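Local coordinates for thioesterase PA1618 (Pseudomonas aeruginosa, PDB 4QD8) that hydrolyses thioesters as a hotdog-fold enzyme of the PaaI family, with phenacyl-CoA bound in this crystal and coenzyme A thioesters its probable substrates, at the interface of chains A and B and the interface of chains A and C. Sequence-based numbering; all coordinates share one arbitrary frame. Chains: chain A/B/C, Thioesterase PA1618.

Contact 1: the interface of chains A and B. Residues chain A 21, 60-61, 64-65; chain B 55, 57-58.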
ATOM      1  N   ILE A  21      16.402  -6.714  16.154  1.00 18.14           N
ATOM      2  CA  ILE A  21      16.886  -6.779  14.772  1.00 17.45           C
ATOM      3  C   ILE A  21      17.689  -5.543  14.366  1.00 18.12           C
ATOM      4  O   ILE A  21      18.631  -5.631  13.556  1.00 20.27           O
ATOM      5  CB  ILE A  21      15.718  -7.049  13.786  1.00 15.89           C
ATOM      6  CG1 ILE A  21      16.246  -7.386  12.379  1.00 18.71           C
ATOM      7  CG2 ILE A  21      14.738  -5.883  13.773  1.00 16.34           C
ATOM      8  CD1 ILE A  21      15.161  -7.871  11.436  1.00 18.18           C
ATOM      9  N   VAL A  60      12.559  -1.921   4.465  1.00 14.24           N
ATOM     10  CA  VAL A  60      11.351  -1.768   5.267  1.00 14.46           C
ATOM     11  C   VAL A  60      11.661  -1.902   6.773  1.00 14.97           C
ATOM     12  O   VAL A  60      11.096  -1.165   7.580  1.00 15.22           O
ATOM     13  CB  VAL A  60      10.213  -2.696   4.789  1.00 13.67           C
ATOM     14  CG1 VAL A  60       8.965  -2.529   5.684  1.00 14.42           C
ATOM     15  CG2 VAL A  60       9.847  -2.367   3.335  1.00 13.80           C
ATOM     16  N   VAL A  61      12.585  -2.788   7.153  1.00 12.86           N
ATOM     17  CA  VAL A  61      13.011  -2.847   8.561  1.00 13.78           C
ATOM     18  C   VAL A  61      13.542  -1.481   9.005  1.00 16.24           C
ATOM     19  O   VAL A  61      13.184  -0.976  10.077  1.00 14.18           O
ATOM     20  CB  VAL A  61      14.117  -3.903   8.813  1.00 13.45           C
ATOM     21  CG1 VAL A  61      14.587  -3.835  10.282  1.00 14.18           C
ATOM     22  CG2 VAL A  61      13.614  -5.299   8.502  1.00 14.82           C
ATOM     23  N   GLU A  64      10.562   0.962   9.247  1.00 14.75           N
ATOM     24  CA  GLU A  64       9.665   0.676  10.372  1.00 15.70           C
ATOM     25  C   GLU A  64      10.355   0.904  11.720  1.00 16.27           C
ATOM     26  O   GLU A  64       9.711   1.355  12.671  1.00 15.89           O
ATOM     27  CB  GLU A  64       9.033  -0.725  10.264  1.00 16.95           C
ATOM     28  CG  GLU A  64       7.909  -0.924  11.270  1.00 21.95           C
ATOM     29  CD  GLU A  64       6.785  -1.857  10.809  1.00 15.30           C
ATOM     30  OE1 GLU A  64       6.588  -2.092   9.582  1.00 23.31           O
ATOM     31  OE2 GLU A  64       6.081  -2.325  11.716  1.00 25.76           O
ATOM     32  N   SER A  65      11.659   0.631  11.804  1.00 14.58           N
ATOM     33  CA  SER A  65      12.423   0.952  13.014  1.00 15.68           C
ATOM     34  C   SER A  65      12.378   2.446  13.266  1.00 15.91           C
ATOM     35  O   SER A  65      12.150   2.889  14.389  1.00 16.44           O
ATOM     36  CB  SER A  65      13.901   0.549  12.873  1.00 15.88           C
ATOM     37  OG  SER A  65      14.116  -0.781  13.297  1.00 14.75           O
TER
ATOM     38  N   HIS B  55       9.348  -7.693  14.917  1.00 16.87           N
ATOM     39  CA  HIS B  55       9.457  -6.413  14.205  1.00 14.10           C
ATOM     40  C   HIS B  55       8.642  -6.510  12.920  1.00 14.71           C
ATOM     41  O   HIS B  55       8.771  -7.478  12.187  1.00 15.41           O
ATOM     42  CB  HIS B  55      10.945  -6.172  13.876  1.00 17.04           C
ATOM     43  CG  HIS B  55      11.289  -4.794  13.409  1.00 15.66           C
ATOM     44  ND1 HIS B  55      10.786  -4.230  12.250  1.00 15.82           N
ATOM     45  CD2 HIS B  55      12.176  -3.890  13.897  1.00 16.45           C
ATOM     46  CE1 HIS B  55      11.322  -3.042  12.068  1.00 15.38           C
ATOM     47  NE2 HIS B  55      12.175  -2.809  13.049  1.00 16.52           N
ATOM     48  N   GLY B  57       8.914  -4.965  10.224  1.00 14.94           N
ATOM     49  CA  GLY B  57       9.805  -5.054   9.074  1.00 15.54           C
ATOM     50  C   GLY B  57      10.333  -6.458   8.845  1.00 14.49           C
ATOM     51  O   GLY B  57      10.557  -6.877   7.705  1.00 15.49           O
ATOM     52  N   ALA B  58      10.554  -7.200   9.923  1.00 14.56           N
ATOM     53  CA  ALA B  58      11.013  -8.583   9.796  1.00 14.68           C
ATOM     54  C   ALA B  58       9.947  -9.437   9.101  1.00 12.97           C
ATOM     55  O   ALA B  58      10.277 -10.322   8.294  1.00 15.03           O
ATOM     56  CB  ALA B  58      11.388  -9.159  11.168  1.00 16.96           C
TER
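The side-chain hydroxyl OG of A:Ser65 and the imidazole nitrogen NE2 of B:His55 form a hydrogen bond of 2.8 Å between two hotdog-fold subunits. In PaaI-type thioesterases this junction of two chains belongs to the active site, with A:Glu64 probably the catalytic carboxylate. The opposite ring nitrogen, B:His55 ND1, accepts the backbone N-H of B:Gly57 at 2.9 Å, the amide nitrogen lying in the ring plane. Bonds at both nitrogens probably hold the imidazole in this rotation. Its CG stands anti to the backbone N (chi1 -168°), which carries the ring from the loop toward helix 56-72 of the other chain.

Around this polar line the ring is packed by carbon. A:Val61 lays CG1 over one face, toward the rim and 3.7 Å above the plane. The side chains of A:Ile21 and B:His55 cross at about a right angle, CG2 of A:Ile21 close against CD2 of B:His55 at 3.2 Å. A:Glu64 runs past in the opposite direction: its CB reaches B:His55 CE1 at 3.7 Å, while its carboxylate plane is turned 41° from the ring.

Serine is short enough to bond the ring from within its own helix. Glycine at B:Gly57 lets A:Val61 rest CG2 on bare backbone, 3.5 Å from the carbonyl carbon C of B:Gly57. Small B:Ala58 accommodates A:Ile21, whose CD1 lies 4.0 Å from B:Ala58 CB.

Contact 2: the interface of chains A and C. Residues chain A 107-108, 115, 132; chain C 92, 119, 130.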
ATOM      1  N   ILE A 107       3.250  12.848   8.680  1.00 13.34           N
ATOM      2  CA  ILE A 107       2.157  13.281   7.816  1.00 16.90           C
ATOM      3  C   ILE A 107       0.972  13.630   8.704  1.00 14.90           C
ATOM      4  O   ILE A 107       0.268  14.616   8.488  1.00 19.65           O
ATOM      5  CB  ILE A 107       1.740  12.168   6.839  1.00 15.92           C
ATOM      6  CG1 ILE A 107       2.897  11.872   5.883  1.00 16.22           C
ATOM      7  CG2 ILE A 107       0.477  12.561   6.052  1.00 18.69           C
ATOM      8  CD1 ILE A 107       3.330  13.075   5.064  1.00 21.71           C
ATOM      9  N   HIS A 108       0.754  12.802   9.713  1.00 15.51           N
ATOM     10  CA  HIS A 108      -0.388  13.006  10.604  1.00 18.88           C
ATOM     11  C   HIS A 108      -0.190  12.276  11.919  1.00 20.65           C
ATOM     12  O   HIS A 108       0.049  11.068  11.939  1.00 16.49           O
ATOM     13  CB  HIS A 108      -1.693  12.560   9.918  1.00 17.63           C
ATOM     14  CG  HIS A 108      -2.894  12.577  10.811  1.00 20.55           C
ATOM     15  ND1 HIS A 108      -3.339  13.716  11.458  1.00 23.25           N
ATOM     16  CD2 HIS A 108      -3.754  11.590  11.167  1.00 18.35           C
ATOM     17  CE1 HIS A 108      -4.417  13.426  12.165  1.00 22.01           C
ATOM     18  NE2 HIS A 108      -4.686  12.146  12.013  1.00 23.14           N
ATOM     19  N   VAL A 115       0.837   8.585  11.001  1.00 13.30           N
ATOM     20  CA  VAL A 115       1.292   8.273   9.641  1.00 12.89           C
ATOM     21  C   VAL A 115       2.619   8.997   9.405  1.00 13.79           C
ATOM     22  O   VAL A 115       2.716  10.219   9.582  1.00 14.83           O
ATOM     23  CB  VAL A 115       0.240   8.681   8.588  1.00 13.10           C
ATOM     24  CG1 VAL A 115       0.710   8.291   7.177  1.00 15.53           C
ATOM     25  CG2 VAL A 115      -1.108   8.022   8.872  1.00 14.75           C
ATOM     26  N   ARG A 132       5.659   4.481   3.416  1.00 14.84           N
ATOM     27  CA  ARG A 132       4.700   5.150   4.292  1.00 14.72           C
ATOM     28  C   ARG A 132       4.260   4.185   5.376  1.00 12.69           C
ATOM     29  O   ARG A 132       3.948   3.009   5.124  1.00 13.62           O
ATOM     30  CB  ARG A 132       3.515   5.737   3.515  1.00 12.76           C
ATOM     31  CG  ARG A 132       2.697   6.734   4.365  1.00 13.56           C
ATOM     32  CD  ARG A 132       1.675   7.519   3.539  1.00 14.35           C
ATOM     33  NE  ARG A 132       0.572   6.670   3.121  1.00 15.69           N
ATOM     34  CZ  ARG A 132       0.417   6.169   1.902  1.00 17.98           C
ATOM     35  NH1 ARG A 132       1.278   6.471   0.935  1.00 17.62           N
ATOM     36  NH2 ARG A 132      -0.614   5.379   1.649  1.00 19.49           N
TER
ATOM     37  N   LEU C  92      -6.939  10.565   6.214  1.00 16.61           N
ATOM     38  CA  LEU C  92      -6.495  11.256   7.388  1.00 19.76           C
ATOM     39  C   LEU C  92      -7.590  11.985   8.129  1.00 27.33           C
ATOM     40  O   LEU C  92      -7.662  11.911   9.317  1.00 38.45           O
ATOM     41  CB  LEU C  92      -5.368  12.234   7.078  1.00 18.78           C
ATOM     42  CG  LEU C  92      -4.275  11.656   6.199  1.00 16.66           C
ATOM     43  CD1 LEU C  92      -3.451  12.755   5.597  1.00 18.58           C
ATOM     44  CD2 LEU C  92      -3.403  10.713   6.997  1.00 14.57           C
ATOM     45  N   ARG C 119      -0.917  14.802  -2.336  1.00 16.27           N
ATOM     46  CA  ARG C 119      -1.382  15.298  -1.048  1.00 17.03           C
ATOM     47  C   ARG C 119      -2.728  15.997  -1.232  1.00 16.81           C
ATOM     48  O   ARG C 119      -2.858  16.894  -2.071  1.00 18.92           O
ATOM     49  CB  ARG C 119      -0.379  16.294  -0.453  1.00 17.86           C
ATOM     50  CG  ARG C 119       1.075  15.837  -0.408  1.00 24.48           C
ATOM     51  CD  ARG C 119       1.298  14.684   0.545  1.00 25.74           C
ATOM     52  NE  ARG C 119       2.713  14.306   0.604  1.00 24.97           N
ATOM     53  CZ  ARG C 119       3.574  14.694   1.541  1.00 30.15           C
ATOM     54  NH1 ARG C 119       3.187  15.481   2.541  1.00 32.38           N
ATOM     55  NH2 ARG C 119       4.835  14.281   1.479  1.00 27.71           N
ATOM     56  N   ILE C 130      -3.440  11.228   1.914  1.00 14.35           N
ATOM     57  CA  ILE C 130      -2.156  11.162   1.221  1.00 14.28           C
ATOM     58  C   ILE C 130      -2.157   9.895   0.402  1.00 14.13           C
ATOM     59  O   ILE C 130      -2.535   8.838   0.893  1.00 14.38           O
ATOM     60  CB  ILE C 130      -0.937  11.191   2.184  1.00 15.69           C
ATOM     61  CG1 ILE C 130       0.371  11.055   1.385  1.00 17.66           C
ATOM     62  CG2 ILE C 130      -1.074  10.125   3.298  1.00 15.38           C
ATOM     63  CD1 ILE C 130       1.620  11.288   2.215  1.00 18.17           C
TER
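A:Ile107 and C:Ile130 meet end to end, their CD1 methyls 3.8 Å apart, where two hotdog subunits pack across their beta-sheets. The contact probably helps to join dimers into the four-chain assembly. The compact part is aliphatic. A:Ile107 uses both branches: CG2, anti to the backbone N, touches C:Leu92 CD1 at 4.0 Å as well as C:Ile130, while CG1 (chi1 -65°) carries the terminal methyl to C:Ile130 and C:Arg119. Branched isoleucine suits this place because one residue can face several neighbours. C:Leu92 forks likewise, crossing A:Ile107 at about a right angle with CD1 and setting CD2 3.9 Å from A:His108 CB and close to A:Val115 CG2.

The looser margin is arginine: A:Arg132 and C:Arg119 bury 17 and 16 Å² against about 60 Å² each for A:Ile107 and C:Leu92, touching mainly through carbon and flat parts. A:Arg132 runs antiparallel alongside C:Ile130, its CD 3.8 Å from C:Ile130 CG2. A bend at chi3 (71°) turns the guanidinium so that C:Ile130 O lies over the centre of one face, 4.0 Å above the plane. C:Arg119 brings NH1 within 3.5 Å of A:Ile107 CD1, and C:Ile130 CD1 of the same chain sits over one guanidinium face, toward its rim.

Contact 3: the interface of chains A and B. Residues chain A 60, 64, 84, 86-87; chain B 56-57, 60, 91.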
ATOM      1  N   VAL A  60      12.559  -1.921   4.465  1.00 14.24           N
ATOM      2  CA  VAL A  60      11.351  -1.768   5.267  1.00 14.46           C
ATOM      3  C   VAL A  60      11.661  -1.902   6.773  1.00 14.97           C
ATOM      4  O   VAL A  60      11.096  -1.165   7.580  1.00 15.22           O
ATOM      5  CB  VAL A  60      10.213  -2.696   4.789  1.00 13.67           C
ATOM      6  CG1 VAL A  60       8.965  -2.529   5.684  1.00 14.42           C
ATOM      7  CG2 VAL A  60       9.847  -2.367   3.335  1.00 13.80           C
ATOM      8  N   GLU A  64      10.562   0.962   9.247  1.00 14.75           N
ATOM      9  CA  GLU A  64       9.665   0.676  10.372  1.00 15.70           C
ATOM     10  C   GLU A  64      10.355   0.904  11.720  1.00 16.27           C
ATOM     11  O   GLU A  64       9.711   1.355  12.671  1.00 15.89           O
ATOM     12  CB  GLU A  64       9.033  -0.725  10.264  1.00 16.95           C
ATOM     13  CG  GLU A  64       7.909  -0.924  11.270  1.00 21.95           C
ATOM     14  CD  GLU A  64       6.785  -1.857  10.809  1.00 15.30           C
ATOM     15  OE1 GLU A  64       6.588  -2.092   9.582  1.00 23.31           O
ATOM     16  OE2 GLU A  64       6.081  -2.325  11.716  1.00 25.76           O
ATOM     17  N   GLY A  84       3.276  -1.092  14.720  1.00 20.23           N
ATOM     18  CA  GLY A  84       2.999  -0.960  13.299  1.00 19.56           C
ATOM     19  C   GLY A  84       1.628  -1.505  12.953  1.00 16.40           C
ATOM     20  O   GLY A  84       1.245  -2.591  13.398  1.00 19.40           O
ATOM     21  N   GLU A  86       0.104  -0.621   9.389  1.00 14.07           N
ATOM     22  CA  GLU A  86       0.189  -0.845   7.947  1.00 16.77           C
ATOM     23  C   GLU A  86       1.472  -0.233   7.441  1.00 14.20           C
ATOM     24  O   GLU A  86       1.883   0.828   7.891  1.00 14.72           O
ATOM     25  CB  GLU A  86      -1.007  -0.200   7.234  1.00 17.75           C
ATOM     26  CG  GLU A  86      -1.436  -0.932   5.944  1.00 18.44           C
ATOM     27  CD  GLU A  86      -0.666  -0.501   4.724  1.00 21.91           C
ATOM     28  OE1 GLU A  86       0.031   0.536   4.777  1.00 22.81           O
ATOM     29  OE2 GLU A  86      -0.778  -1.206   3.693  1.00 21.43           O
ATOM     30  N   VAL A  87       2.125  -0.893   6.496  1.00 14.24           N
ATOM     31  CA  VAL A  87       3.326  -0.309   5.917  1.00 14.31           C
ATOM     32  C   VAL A  87       3.316  -0.576   4.426  1.00 14.61           C
ATOM     33  O   VAL A  87       2.805  -1.594   3.974  1.00 14.91           O
ATOM     34  CB  VAL A  87       4.624  -0.866   6.578  1.00 15.88           C
ATOM     35  CG1 VAL A  87       4.825  -2.365   6.284  1.00 15.49           C
ATOM     36  CG2 VAL A  87       5.839  -0.039   6.147  1.00 14.07           C
TER
ATOM     37  N   GLY B  56       7.791  -5.518  12.660  1.00 16.36           N
ATOM     38  CA  GLY B  56       6.939  -5.554  11.484  1.00 16.41           C
ATOM     39  C   GLY B  56       7.746  -5.583  10.203  1.00 16.54           C
ATOM     40  O   GLY B  56       7.333  -6.175   9.206  1.00 14.09           O
ATOM     41  N   GLY B  57       8.914  -4.965  10.224  1.00 14.94           N
ATOM     42  CA  GLY B  57       9.805  -5.054   9.074  1.00 15.54           C
ATOM     43  C   GLY B  57      10.333  -6.458   8.845  1.00 14.49           C
ATOM     44  O   GLY B  57      10.557  -6.877   7.705  1.00 15.49           O
ATOM     45  N   VAL B  60       8.058  -8.324   6.867  1.00 14.24           N
ATOM     46  CA  VAL B  60       8.177  -7.935   5.466  1.00 14.46           C
ATOM     47  C   VAL B  60       9.422  -8.574   4.815  1.00 14.97           C
ATOM     48  O   VAL B  60       9.357  -8.998   3.662  1.00 15.22           O
ATOM     49  CB  VAL B  60       8.102  -6.405   5.276  1.00 13.67           C
ATOM     50  CG1 VAL B  60       8.266  -6.033   3.787  1.00 14.42           C
ATOM     51  CG2 VAL B  60       6.753  -5.882   5.788  1.00 13.80           C
ATOM     52  N   HIS B  91      -0.213  -5.380   9.527  1.00 13.96           N
ATOM     53  CA  HIS B  91       0.172  -6.088  10.731  1.00 15.25           C
ATOM     54  C   HIS B  91      -1.085  -6.331  11.574  1.00 17.31           C
ATOM     55  O   HIS B  91      -1.706  -5.394  12.076  1.00 18.32           O
ATOM     56  CB  HIS B  91       1.235  -5.270  11.493  1.00 15.40           C
ATOM     57  CG  HIS B  91       2.435  -4.925  10.666  1.00 15.27           C
ATOM     58  ND1 HIS B  91       3.216  -5.885  10.044  1.00 16.31           N
ATOM     59  CD2 HIS B  91       2.999  -3.733  10.362  1.00 17.39           C
ATOM     60  CE1 HIS B  91       4.198  -5.294   9.394  1.00 16.81           C
ATOM     61  NE2 HIS B  91       4.093  -3.988   9.563  1.00 17.37           N
TER
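This is a two-fold subunit interface of the hotdog type, in which helix 56-72 and strand 80-91 of one chain meet their counterparts in the other; it probably builds the basic dimer and forms the active-site junction. A:Val60 and B:Val60 meet at about a right angle beside the symmetry axis, CB of A:Val60 lying 4.0 Å from CG1 of B:Val60. Compact valine suits helices that come this close. A:Val87 extends the apolar patch: its CG1, flanked by backbone N and C alike (chi1 66°), points at B:Val60 CG2, 4.0 Å away, and also lies 3.7 Å from B:His91 NE2.

B:His91 brings its imidazole from strand 80-91 to the carboxylate of A:Glu64, the two side chains arriving from opposite directions. NE2 of B:His91 donates to A:Glu64 OE1 at 3.1 Å, and OE1 accepts with its syn lone pair. The bond is somewhat bent, 143° at the hydrogen. The oxygen lies 25° out of the ring plane, and carboxylate and ring are steeply turned against each other. The bond helps to fix the direction of the probable catalytic group.

Glycines let backbone approach these polar groups closely. At the start of its helix, B:Gly56 presents CA 3.3 Å from the other carboxylate oxygen, A:Glu64 OE2. In the strands, A:Gly84 leaves room for B:His91, whose CB lies 3.3 Å from the carbonyl O of A:Gly84.

Contacts 1 and 3 are neighbouring patches of the same A–B interface, their C-alpha centres about 6 Å apart, sharing A:Val60, A:Glu64 and B:Gly57. Helix 56-72 of both chains runs through the two, so the environment of the probable catalytic glutamate depends on residues from both subunits, and two-fold symmetry repeats it with the chains exchanged. Contact 2 joins A to C instead, its C-alpha centre about 20 Å from that of contact 1 and about 16 Å from that of contact 3. It uses a loop residue and other strands of chain A, letting one subunit hold two partners and suiting a dimer of dimers.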